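PDB 2ITM: xylulose kinase from Escherichia coli, which catalyses the ATP-dependent phosphorylation of D-xylulose to D-xylulose 5-phosphate and, less efficiently, that of 1-deoxy-D-xylulose. Local coordinates for residues T119-M124 / A273-C278; N247-S252 / Q388-I393; V258-S263 / R284-S289; V290-A295 / G370-D375. All coordinates share one frame; numbering follows the deposited sequence.

Contact 1 of 4, residues T119-M124 / A273-C278; sequences TGNLMM and AVHSFC
The loop that leaves helix 115-119 runs past strand 275-278 with G120 opposite S276, their CA atoms 5.5 Å apart, and N121 opposite H275. G120, just past the helix, has a positive phi, which favours glycine, and its O lies 3.6 Å from S276 CB. At the centre, the N121 side chain reaches across to the backbone of S276: with CG anti to its own carbonyl carbon (chi1 -69°), N121 CG comes 3.6 Å from S276 O. The amide is probably modelled turned over; once reversed, it may hydrogen-bond to the N and O of S276. Its plane is inclined by 50° to the H275 ring and by 32° to the F277 ring, and the side chain crosses both at about a right angle. M124 adds its CG, 4.0 Å from H275 NE2, while F127 meets the same ring edge-to-face. Further along, one water accepts from L122 N at 2.9 Å and donates to V274 O at 2.9 Å. An alanine at N121 would probably leave a gap between the H275 and F277 rings and take from the S276 backbone the amide that faces it. The loop belongs to the N-terminal FGGY domain and the strand to the C-terminal one, and the F277 side chain comes within about 4 Å of both H78 and D-xylulose at nearest atoms. A single amide, a water and two aromatic rings in place of a strand ladder are consistent with a joint that could adjust if the domains move in the induced fit.

Contact 2 of 4, residues N247-S252 / Q388-I393; sequences NQAMLS and QSVTLI
M250, L251 and S252 run beside T391, L392 and I393 as parallel strands of the C-terminal FGGY domain, their axes 25° apart. T391 uses both its backbone polar atoms on this neighbour: its N donates to A249 O at 2.9 Å, and its O accepts from L251 N at 2.7 Å, a nearly straight bond that meets the carbonyl head-on. L251 does the same in return, since L251 O takes I393 N at 3.2 Å. The intervening M250 turns its backbone to F260 on the other side, as S252 does to V258, while V390 bonds to Q413. Where the strands splay apart, a water takes over: it accepts from Q388 N at 2.9 Å, donates to N247 O, and reaches S389 O weakly. Polar side chains find partners beyond the pair, S389 OG on Q413 and N247 OD1 on K386 N. On one face L251 and L392 make an apolar pair, side by side and pointing the same way, with CD2 of L251 3.8 Å from CD1 of L392. On the other, towards helix 233-241, M250 CE meets I393 CD1 at 3.7 Å; S252 shares that face, as does T391, whose OG1 is bonded to R417. Strand 249-253 is thus antiparallel to 257-262 on one side and parallel to 390-393 on the other, its backbone bonded on both.

Contact 3 of 4, residues V258-S263 / R284-S289; sequences VYFAVS and RWHLMS. With XUL (D-xylulose), chain C.
F260 and H286 stack face to face in an offset pair, ring centroids 4.0 Å apart and planes 21° from parallel. F260 CZ sits over the centre of the imidazole, 3.3 Å from H286 CG, whereas H286 CD2 lies toward the rim of the phenyl face. A first torsion of 84° puts H286 CG between backbone N and carbonyl carbon, on the side of F260. An alanine in place of H286 would probably leave that F260 face without its partner and let the phenyl turn more easily. The backbones form an antiparallel ladder: Y259 and S289 exchange two bonds, A261 and L287 two more, with L287 N 2.9 Å from A261 O. S263 N adds a fifth, 3.0 Å from W285 O but 36° out of the carbonyl plane, and a water joins S263 O to W285 N just beyond. Among apolar contacts, V258 CG1 touches M288 SD at 4.2 Å. The ligand contact belongs to M288, whose bent chain brings CE 3.4 Å from O2 of D-xylulose; M77, H78 and D233 hydrogen-bond the sugar. Here a five-bond antiparallel ladder presents an apolar thioether methyl to a sugar gripped by polar groups from the N-terminal domain.

Contact 4 of 4, residues V290-A295 / G370-D375; sequences VMLSAA and GYALAD
The turn that carries strand 285-291 into helix 294-304 leans on helix 358-381, with M291, L292 and A294 meeting A372 and L373. L373 carries most of the contact: its CD2 lies 4.2 Å from M291 CB and 4.3 Å from L292 CB, while its CD1 reaches A294 CB at 4.2 Å, so one isopropyl group spans the turn from strand to helix. M291 then folds over the helix backbone. Bends at chi2 (-68°) and chi3 (-103°) curl its chain until CE sits 3.4 Å from L373 O. L292 points to the same helix one residue earlier, CD1 against A372 CB at 3.6 Å. This is the sheet-to-helix layer of an actin-like domain, as expected for the FGGY family: the helix lies against the sheet, and the strand's exit supplies the apolar side chains beneath it. P331 of strand 328-333 touches both L292 and A372, and W402 of helix 400-410 reaches A294 and L373, closing the cluster around. The nearby polar side chains have partners of their own: S293 OG is bonded to T255 O, and D375, two residues after L373, makes a salt bridge with R473 of helix 459-479.

How the contacts relate
All four contacts are largely buried and reach one mixed sheet, in which strands 275-278, 285-291, 257-262, 249-253 and 390-393 lie side by side in that order. Contact 3 sits between its neighbours: H275 O and F277 O of contact 1 are probably bonded to its M288 N and H286 N, and F260 O probably bonds to M250 N of contact 2. Contacts 2 and 3 are backbone ladders, parallel and antiparallel. Contact 4 takes up strand 285-291 where it leaves the sheet and packs chiefly by apolar side chains. Contact 1 differs most: it joins the two domains at the sheet edge through an amide, a water and aromatic rings, with M124 exposed at its margin.

Contact 1 of 4, residues T119-M124 / A273-C278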
loop_
_atom_site.group_PDB
_atom_site.type_symbol
_atom_site.label_atom_id
_atom_site.label_comp_id
_atom_site.label_asym_id
_atom_site.label_seq_id
_atom_site.Cartn_x
_atom_site.Cartn_y
_atom_site.Cartn_z
ATOM N N THR A 119 4.068 17.063 36.688
ATOM C CA THR A 119 4.641 15.807 36.229
ATOM C C THR A 119 5.700 15.960 35.162
ATOM O O THR A 119 6.541 15.091 35.011
ATOM C CB THR A 119 3.581 14.835 35.745
ATOM O OG1 THR A 119 2.973 15.344 34.564
ATOM C CG2 THR A 119 2.453 14.728 36.730
ATOM N N GLY A 120 5.652 17.058 34.417
ATOM C CA GLY A 120 6.528 17.247 33.280
ATOM C C GLY A 120 6.110 16.412 32.100
ATOM O O GLY A 120 6.853 16.247 31.154
ATOM N N ASN A 121 4.904 15.881 32.167
ATOM C CA ASN A 121 4.424 14.973 31.149
ATOM C C ASN A 121 2.999 15.245 30.728
ATOM O O ASN A 121 2.208 15.772 31.488
ATOM C CB ASN A 121 4.559 13.528 31.602
ATOM C CG ASN A 121 5.980 13.096 31.695
ATOM O OD1 ASN A 121 6.540 13.013 32.772
ATOM N ND2 ASN A 121 6.580 12.842 30.562
ATOM N N LEU A 122 2.686 14.860 29.504
ATOM C CA LEU A 122 1.315 14.645 29.108
ATOM C C LEU A 122 0.807 13.297 29.554
ATOM O O LEU A 122 1.501 12.300 29.459
ATOM C CB LEU A 122 1.153 14.802 27.600
ATOM C CG LEU A 122 -0.212 15.319 27.153
ATOM C CD1 LEU A 122 -0.101 16.665 26.482
ATOM C CD2 LEU A 122 -0.935 14.323 26.276
ATOM N N MET A 123 -0.427 13.288 30.029
ATOM C CA MET A 123 -0.994 12.127 30.663
ATOM C C MET A 123 -1.305 11.056 29.638
ATOM O O MET A 123 -1.894 11.324 28.605
ATOM C CB MET A 123 -2.239 12.516 31.442
ATOM C CG MET A 123 -2.777 11.433 32.331
ATOM S SD MET A 123 -1.754 11.060 33.745
ATOM C CE MET A 123 -1.930 12.571 34.660
ATOM N N MET A 124 -0.870 9.841 29.925
ATOM C CA MET A 124 -1.101 8.716 29.053
ATOM C C MET A 124 -1.734 7.586 29.837
ATOM O O MET A 124 -1.535 7.469 31.028
ATOM C CB MET A 124 0.210 8.233 28.463
ATOM C CG MET A 124 0.998 9.303 27.769
ATOM S SD MET A 124 0.468 9.572 26.077
ATOM C CE MET A 124 1.361 8.275 25.244
ATOM N N ALA A 273 5.414 14.904 23.148
ATOM C CA ALA A 273 5.414 13.461 22.976
ATOM C C ALA A 273 6.846 13.207 23.425
ATOM O O ALA A 273 7.392 12.129 23.226
ATOM C CB ALA A 273 5.065 12.570 21.809
ATOM N N VAL A 274 7.455 14.212 24.031
ATOM C CA VAL A 274 8.634 13.960 24.809
ATOM C C VAL A 274 8.291 13.798 26.273
ATOM O O VAL A 274 7.602 14.610 26.860
ATOM C CB VAL A 274 9.691 15.030 24.590
ATOM C CG1 VAL A 274 10.912 14.719 25.386
ATOM C CG2 VAL A 274 10.039 15.103 23.150
ATOM N N HIS A 275 8.776 12.728 26.863
ATOM C CA HIS A 275 8.586 12.525 28.277
ATOM C C HIS A 275 9.760 12.954 29.127
ATOM O O HIS A 275 10.900 12.831 28.731
ATOM C CB HIS A 275 8.177 11.101 28.554
ATOM C CG HIS A 275 6.834 10.772 28.006
ATOM N ND1 HIS A 275 6.607 9.695 27.186
ATOM C CD2 HIS A 275 5.655 11.417 28.121
ATOM C CE1 HIS A 275 5.338 9.673 26.840
ATOM N NE2 HIS A 275 4.738 10.709 27.392
ATOM N N SER A 276 9.435 13.486 30.294
ATOM C CA SER A 276 10.426 13.981 31.217
ATOM C C SER A 276 10.270 13.317 32.575
ATOM O O SER A 276 9.225 13.399 33.202
ATOM C CB SER A 276 10.339 15.502 31.331
ATOM O OG SER A 276 11.281 16.011 32.241
ATOM N N PHE A 277 11.313 12.637 33.000
ATOM C CA PHE A 277 11.334 11.936 34.268
ATOM C C PHE A 277 12.595 12.198 35.060
ATOM O O PHE A 277 13.575 12.711 34.535
ATOM C CB PHE A 277 11.198 10.436 34.046
ATOM C CG PHE A 277 9.970 10.026 33.323
ATOM C CD1 PHE A 277 10.050 9.272 32.179
ATOM C CD2 PHE A 277 8.730 10.370 33.800
ATOM C CE1 PHE A 277 8.928 8.888 31.519
ATOM C CE2 PHE A 277 7.599 9.978 33.147
ATOM C CZ PHE A 277 7.694 9.232 32.010
ATOM N N CYS A 278 12.582 11.803 36.323
ATOM C CA CYS A 278 13.805 11.666 37.078
ATOM C C CYS A 278 14.663 10.544 36.506
ATOM O O CYS A 278 14.149 9.573 35.991
ATOM C CB CYS A 278 13.512 11.448 38.567
ATOM S SG CYS A 278 12.594 12.747 39.400
HETATM O O HOH W 1 4.847 14.604 27.595
#

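Contact 2 of 4, residues N247-S252 / Q388-I393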
loop_
_atom_site.group_PDB
_atom_site.type_symbol
_atom_site.label_atom_id
_atom_site.label_comp_id
_atom_site.label_asym_id
_atom_site.label_seq_id
_atom_site.Cartn_x
_atom_site.Cartn_y
_atom_site.Cartn_z
ATOM N N ASN A 247 23.220 16.063 28.776
ATOM C CA ASN A 247 23.454 16.024 27.342
ATOM C C ASN A 247 24.114 14.763 26.810
ATOM O O ASN A 247 24.459 14.699 25.647
ATOM C CB ASN A 247 24.204 17.268 26.871
ATOM C CG ASN A 247 23.476 18.552 27.212
ATOM O OD1 ASN A 247 22.366 18.787 26.757
ATOM N ND2 ASN A 247 24.099 19.380 28.023
ATOM N N GLN A 248 24.286 13.759 27.652
ATOM C CA GLN A 248 24.504 12.420 27.140
ATOM C C GLN A 248 23.220 11.842 26.574
ATOM O O GLN A 248 22.164 11.980 27.160
ATOM C CB GLN A 248 25.084 11.498 28.208
ATOM C CG GLN A 248 26.488 11.856 28.647
ATOM C CD GLN A 248 27.036 10.881 29.652
ATOM O OE1 GLN A 248 26.830 11.009 30.835
ATOM N NE2 GLN A 248 27.776 9.910 29.171
ATOM N N ALA A 249 23.327 11.212 25.416
ATOM C CA ALA A 249 22.168 10.716 24.705
ATOM C C ALA A 249 22.464 9.406 24.012
ATOM O O ALA A 249 23.548 9.209 23.475
ATOM C CB ALA A 249 21.684 11.730 23.713
ATOM N N MET A 250 21.475 8.523 24.024
ATOM C CA MET A 250 21.552 7.259 23.324
ATOM C C MET A 250 20.333 7.009 22.458
ATOM O O MET A 250 19.228 7.372 22.815
ATOM C CB MET A 250 21.765 6.108 24.302
ATOM C CG MET A 250 20.570 5.795 25.172
ATOM S SD MET A 250 20.880 4.690 26.555
ATOM C CE MET A 250 20.708 3.133 25.756
ATOM N N LEU A 251 20.557 6.386 21.314
ATOM C CA LEU A 251 19.490 5.924 20.449
ATOM C C LEU A 251 19.551 4.420 20.303
ATOM O O LEU A 251 20.516 3.886 19.787
ATOM C CB LEU A 251 19.579 6.582 19.073
ATOM C CG LEU A 251 18.644 6.109 17.966
ATOM C CD1 LEU A 251 17.210 6.442 18.274
ATOM C CD2 LEU A 251 19.040 6.710 16.651
ATOM N N SER A 252 18.518 3.740 20.773
ATOM C CA SER A 252 18.498 2.297 20.688
ATOM C C SER A 252 17.685 1.819 19.510
ATOM O O SER A 252 16.470 1.907 19.506
ATOM C CB SER A 252 18.021 1.656 21.977
ATOM O OG SER A 252 18.110 0.248 21.910
ATOM N N GLN A 388 26.812 16.283 22.370
ATOM C CA GLN A 388 28.053 16.287 21.612
ATOM C C GLN A 388 28.101 15.114 20.663
ATOM O O GLN A 388 28.611 15.202 19.554
ATOM C CB GLN A 388 29.244 16.177 22.545
ATOM C CG GLN A 388 29.226 17.085 23.741
ATOM C CD GLN A 388 30.390 16.815 24.665
ATOM O OE1 GLN A 388 31.488 16.532 24.210
ATOM N NE2 GLN A 388 30.152 16.892 25.953
ATOM N N SER A 389 27.579 13.996 21.134
ATOM C CA SER A 389 27.422 12.825 20.313
ATOM C C SER A 389 26.179 12.077 20.742
ATOM O O SER A 389 25.651 12.322 21.801
ATOM C CB SER A 389 28.651 11.929 20.430
ATOM O OG SER A 389 29.277 11.759 19.181
ATOM N N VAL A 390 25.741 11.164 19.899
ATOM C CA VAL A 390 24.705 10.245 20.258
ATOM C C VAL A 390 25.233 8.824 20.221
ATOM O O VAL A 390 25.680 8.355 19.203
ATOM C CB VAL A 390 23.492 10.400 19.343
ATOM C CG1 VAL A 390 22.536 9.261 19.522
ATOM C CG2 VAL A 390 22.810 11.702 19.604
ATOM N N THR A 391 25.184 8.171 21.366
ATOM C CA THR A 391 25.442 6.768 21.437
ATOM C C THR A 391 24.438 5.940 20.695
ATOM O O THR A 391 23.244 6.094 20.874
ATOM C CB THR A 391 25.587 6.307 22.884
ATOM O OG1 THR A 391 26.950 6.414 23.276
ATOM C CG2 THR A 391 25.344 4.837 22.987
ATOM N N LEU A 392 24.930 5.046 19.865
ATOM C CA LEU A 392 24.090 4.303 18.960
ATOM C C LEU A 392 24.296 2.818 19.207
ATOM O O LEU A 392 25.359 2.294 19.003
ATOM C CB LEU A 392 24.444 4.676 17.528
ATOM C CG LEU A 392 23.592 4.186 16.373
ATOM C CD1 LEU A 392 22.136 4.545 16.514
ATOM C CD2 LEU A 392 24.138 4.712 15.102
ATOM N N ILE A 393 23.246 2.156 19.667
ATOM C CA ILE A 393 23.308 0.742 19.970
ATOM C C ILE A 393 22.062 0.009 19.505
ATOM O O ILE A 393 21.087 0.624 19.104
ATOM C CB ILE A 393 23.521 0.519 21.466
ATOM C CG1 ILE A 393 22.430 1.208 22.268
ATOM C CG2 ILE A 393 24.883 1.014 21.893
ATOM C CD1 ILE A 393 22.105 0.527 23.492
HETATM O O HOH W 2 26.563 14.297 24.416
#

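Contact 3 of 4, residues V258-S263 / R284-S289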
loop_
_atom_site.group_PDB
_atom_site.type_symbol
_atom_site.label_atom_id
_atom_site.label_comp_id
_atom_site.label_asym_id
_atom_site.label_seq_id
_atom_site.Cartn_x
_atom_site.Cartn_y
_atom_site.Cartn_z
ATOM N N VAL A 258 14.119 3.516 21.405
ATOM C CA VAL A 258 14.089 4.619 22.352
ATOM C C VAL A 258 15.145 5.655 22.020
ATOM O O VAL A 258 16.235 5.320 21.603
ATOM C CB VAL A 258 14.386 4.156 23.801
ATOM C CG1 VAL A 258 13.860 5.155 24.781
ATOM C CG2 VAL A 258 13.827 2.805 24.069
ATOM N N TYR A 259 14.824 6.913 22.245
ATOM C CA TYR A 259 15.847 7.933 22.389
ATOM C C TYR A 259 15.860 8.453 23.809
ATOM O O TYR A 259 14.861 8.945 24.303
ATOM C CB TYR A 259 15.621 9.071 21.392
ATOM C CG TYR A 259 16.727 10.104 21.303
ATOM C CD1 TYR A 259 18.023 9.745 21.014
ATOM C CD2 TYR A 259 16.458 11.452 21.481
ATOM C CE1 TYR A 259 19.016 10.684 20.928
ATOM C CE2 TYR A 259 17.448 12.400 21.395
ATOM C CZ TYR A 259 18.728 12.006 21.117
ATOM O OH TYR A 259 19.715 12.938 21.025
ATOM N N PHE A 260 17.006 8.327 24.457
ATOM C CA PHE A 260 17.154 8.654 25.864
ATOM C C PHE A 260 18.271 9.674 26.008
ATOM O O PHE A 260 19.382 9.439 25.560
ATOM C CB PHE A 260 17.493 7.382 26.643
ATOM C CG PHE A 260 17.481 7.544 28.124
ATOM C CD1 PHE A 260 16.511 6.946 28.888
ATOM C CD2 PHE A 260 18.459 8.259 28.757
ATOM C CE1 PHE A 260 16.502 7.083 30.250
ATOM C CE2 PHE A 260 18.460 8.397 30.125
ATOM C CZ PHE A 260 17.478 7.812 30.865
ATOM N N ALA A 261 17.951 10.813 26.590
ATOM C CA ALA A 261 18.923 11.865 26.767
ATOM C C ALA A 261 18.862 12.452 28.161
ATOM O O ALA A 261 17.814 12.889 28.608
ATOM C CB ALA A 261 18.731 12.932 25.738
ATOM N N VAL A 262 19.996 12.461 28.837
ATOM C CA VAL A 262 20.125 13.107 30.126
ATOM C C VAL A 262 20.159 14.616 29.989
ATOM O O VAL A 262 20.911 15.146 29.202
ATOM C CB VAL A 262 21.395 12.669 30.836
ATOM C CG1 VAL A 262 21.547 13.400 32.121
ATOM C CG2 VAL A 262 21.389 11.191 31.065
ATOM N N SER A 263 19.331 15.290 30.768
ATOM C CA SER A 263 19.112 16.720 30.610
ATOM C C SER A 263 19.900 17.527 31.624
ATOM O O SER A 263 20.397 16.996 32.601
ATOM C CB SER A 263 17.630 17.069 30.706
ATOM O OG SER A 263 17.084 16.738 31.956
ATOM N N ARG A 284 19.858 13.764 38.906
ATOM C CA ARG A 284 19.832 13.562 37.479
ATOM C C ARG A 284 18.422 13.407 36.950
ATOM O O ARG A 284 17.575 12.807 37.591
ATOM C CB ARG A 284 20.659 12.348 37.092
ATOM C CG ARG A 284 22.146 12.557 37.095
ATOM C CD ARG A 284 22.614 13.694 36.235
ATOM N NE ARG A 284 23.182 14.734 37.066
ATOM C CZ ARG A 284 24.457 14.831 37.356
ATOM N NH1 ARG A 284 25.305 13.966 36.860
ATOM N NH2 ARG A 284 24.881 15.797 38.137
ATOM N N TRP A 285 18.209 13.932 35.751
ATOM C CA TRP A 285 16.915 13.968 35.093
ATOM C C TRP A 285 17.113 13.621 33.616
ATOM O O TRP A 285 18.202 13.743 33.096
ATOM C CB TRP A 285 16.337 15.375 35.181
ATOM C CG TRP A 285 15.662 15.708 36.440
ATOM C CD1 TRP A 285 14.382 15.460 36.751
ATOM C CD2 TRP A 285 16.223 16.385 37.554
ATOM N NE1 TRP A 285 14.094 15.933 38.004
ATOM C CE2 TRP A 285 15.221 16.505 38.520
ATOM C CE3 TRP A 285 17.483 16.902 37.839
ATOM C CZ2 TRP A 285 15.435 17.114 39.735
ATOM C CZ3 TRP A 285 17.691 17.505 39.039
ATOM C CH2 TRP A 285 16.675 17.611 39.976
ATOM N N HIS A 286 16.047 13.218 32.942
ATOM C CA HIS A 286 16.127 12.815 31.546
ATOM C C HIS A 286 14.860 13.019 30.735
ATOM O O HIS A 286 13.760 13.076 31.269
ATOM C CB HIS A 286 16.619 11.376 31.396
ATOM C CG HIS A 286 15.547 10.342 31.527
ATOM N ND1 HIS A 286 15.288 9.687 32.706
ATOM C CD2 HIS A 286 14.681 9.836 30.622
ATOM C CE1 HIS A 286 14.306 8.827 32.523
ATOM N NE2 HIS A 286 13.920 8.901 31.267
ATOM N N LEU A 287 15.041 13.130 29.432
ATOM C CA LEU A 287 13.945 13.101 28.493
ATOM C C LEU A 287 13.953 11.756 27.806
ATOM O O LEU A 287 14.981 11.115 27.696
ATOM C CB LEU A 287 14.094 14.211 27.457
ATOM C CG LEU A 287 13.406 15.540 27.714
ATOM C CD1 LEU A 287 13.409 15.878 29.152
ATOM C CD2 LEU A 287 14.058 16.627 26.927
ATOM N N MET A 288 12.794 11.333 27.343
ATOM C CA MET A 288 12.720 10.153 26.509
ATOM C C MET A 288 11.565 10.182 25.521
ATOM O O MET A 288 10.559 10.840 25.741
ATOM C CB MET A 288 12.749 8.870 27.349
ATOM C CG MET A 288 11.413 8.257 27.652
ATOM S SD MET A 288 10.678 7.456 26.229
ATOM C CE MET A 288 10.304 5.857 26.886
ATOM N N SER A 289 11.748 9.472 24.421
ATOM C CA SER A 289 10.727 9.345 23.412
ATOM C C SER A 289 10.781 7.967 22.801
ATOM O O SER A 289 11.844 7.479 22.459
ATOM C CB SER A 289 10.912 10.407 22.340
ATOM O OG SER A 289 9.900 10.322 21.382
HETATM C C1 XUL C . 7.231 4.439 28.778
HETATM C C2 XUL C . 8.259 3.450 28.254
HETATM C C3 XUL C . 8.755 2.390 29.172
HETATM C C4 XUL C . 8.245 1.094 28.599
HETATM C C5 XUL C . 8.290 -0.050 29.591
HETATM O O1 XUL C . 7.851 5.498 29.460
HETATM O O2 XUL C . 8.293 3.169 26.872
HETATM O O3 XUL C . 8.098 2.593 30.389
HETATM O O4 XUL C . 6.918 1.364 28.240
HETATM O O5 XUL C . 8.754 0.430 30.812
HETATM O O HOH W 3 20.298 15.460 35.196
#

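Contact 4 of 4, residues V290-A295 / G370-D375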
loop_
_atom_site.group_PDB
_atom_site.type_symbol
_atom_site.label_atom_id
_atom_site.label_comp_id
_atom_site.label_asym_id
_atom_site.label_seq_id
_atom_site.Cartn_x
_atom_site.Cartn_y
_atom_site.Cartn_z
ATOM N N VAL A 290 9.624 7.341 22.679
ATOM C CA VAL A 290 9.525 6.118 21.923
ATOM C C VAL A 290 9.914 6.382 20.479
ATOM O O VAL A 290 9.527 7.376 19.895
ATOM C CB VAL A 290 8.154 5.464 22.024
ATOM C CG1 VAL A 290 8.121 4.187 21.251
ATOM C CG2 VAL A 290 7.823 5.186 23.450
ATOM N N MET A 291 10.713 5.491 19.928
ATOM C CA MET A 291 11.129 5.593 18.550
ATOM C C MET A 291 10.777 4.328 17.819
ATOM O O MET A 291 10.472 3.324 18.433
ATOM C CB MET A 291 12.620 5.846 18.475
ATOM C CG MET A 291 13.047 7.122 19.175
ATOM S SD MET A 291 12.482 8.602 18.369
ATOM C CE MET A 291 13.956 9.105 17.577
ATOM N N LEU A 292 10.823 4.381 16.497
ATOM C CA LEU A 292 10.761 3.186 15.672
ATOM C C LEU A 292 11.836 2.201 16.117
ATOM O O LEU A 292 12.901 2.589 16.563
ATOM C CB LEU A 292 10.872 3.508 14.178
ATOM C CG LEU A 292 9.716 4.244 13.516
ATOM C CD1 LEU A 292 10.209 5.063 12.373
ATOM C CD2 LEU A 292 8.616 3.319 13.072
ATOM N N SER A 293 11.523 0.923 15.984
ATOM C CA SER A 293 12.512 -0.126 16.101
ATOM C C SER A 293 13.217 -0.287 14.766
ATOM O O SER A 293 12.792 -1.056 13.933
ATOM C CB SER A 293 11.858 -1.445 16.501
ATOM O OG SER A 293 11.005 -1.270 17.606
ATOM N N ALA A 294 14.298 0.456 14.581
ATOM C CA ALA A 294 15.054 0.438 13.338
ATOM C C ALA A 294 15.485 -0.983 13.047
ATOM O O ALA A 294 15.680 -1.367 11.901
ATOM C CB ALA A 294 16.243 1.305 13.468
ATOM N N ALA A 295 15.636 -1.761 14.110
ATOM C CA ALA A 295 15.942 -3.175 14.018
ATOM C C ALA A 295 14.781 -3.925 13.379
ATOM O O ALA A 295 14.939 -4.593 12.370
ATOM C CB ALA A 295 16.262 -3.742 15.375
ATOM N N GLY A 370 15.309 6.516 8.446
ATOM C CA GLY A 370 16.253 7.575 8.740
ATOM C C GLY A 370 15.614 8.922 8.991
ATOM O O GLY A 370 15.893 9.563 9.980
ATOM N N TYR A 371 14.748 9.341 8.077
ATOM C CA TYR A 371 14.094 10.636 8.170
ATOM C C TYR A 371 13.252 10.755 9.442
ATOM O O TYR A 371 13.291 11.763 10.124
ATOM C CB TYR A 371 13.229 10.902 6.943
ATOM C CG TYR A 371 13.959 10.995 5.623
ATOM C CD1 TYR A 371 15.244 11.498 5.534
ATOM C CD2 TYR A 371 13.352 10.573 4.466
ATOM C CE1 TYR A 371 15.892 11.568 4.334
ATOM C CE2 TYR A 371 13.992 10.638 3.263
ATOM C CZ TYR A 371 15.260 11.136 3.196
ATOM O OH TYR A 371 15.869 11.195 1.985
ATOM N N ALA A 372 12.491 9.703 9.724
ATOM C CA ALA A 372 11.705 9.591 10.938
ATOM C C ALA A 372 12.542 9.729 12.214
ATOM O O ALA A 372 12.231 10.527 13.080
ATOM C CB ALA A 372 10.942 8.300 10.939
ATOM N N LEU A 373 13.609 8.949 12.296
ATOM C CA LEU A 373 14.481 8.949 13.451
ATOM C C LEU A 373 15.116 10.310 13.721
ATOM O O LEU A 373 15.227 10.729 14.853
ATOM C CB LEU A 373 15.553 7.871 13.320
ATOM C CG LEU A 373 15.088 6.413 13.342
ATOM C CD1 LEU A 373 16.217 5.462 13.075
ATOM C CD2 LEU A 373 14.356 6.062 14.617
ATOM N N ALA A 374 15.532 10.991 12.662
ATOM C CA ALA A 374 16.150 12.301 12.771
ATOM C C ALA A 374 15.181 13.357 13.288
ATOM O O ALA A 374 15.534 14.166 14.129
ATOM C CB ALA A 374 16.728 12.720 11.450
ATOM N N ASP A 375 13.963 13.342 12.768
ATOM C CA ASP A 375 12.917 14.231 13.233
ATOM C C ASP A 375 12.626 13.945 14.693
ATOM O O ASP A 375 12.390 14.851 15.478
ATOM C CB ASP A 375 11.642 14.041 12.412
ATOM C CG ASP A 375 11.650 14.824 11.114
ATOM O OD1 ASP A 375 12.398 15.811 11.002
ATOM O OD2 ASP A 375 10.930 14.509 10.164
#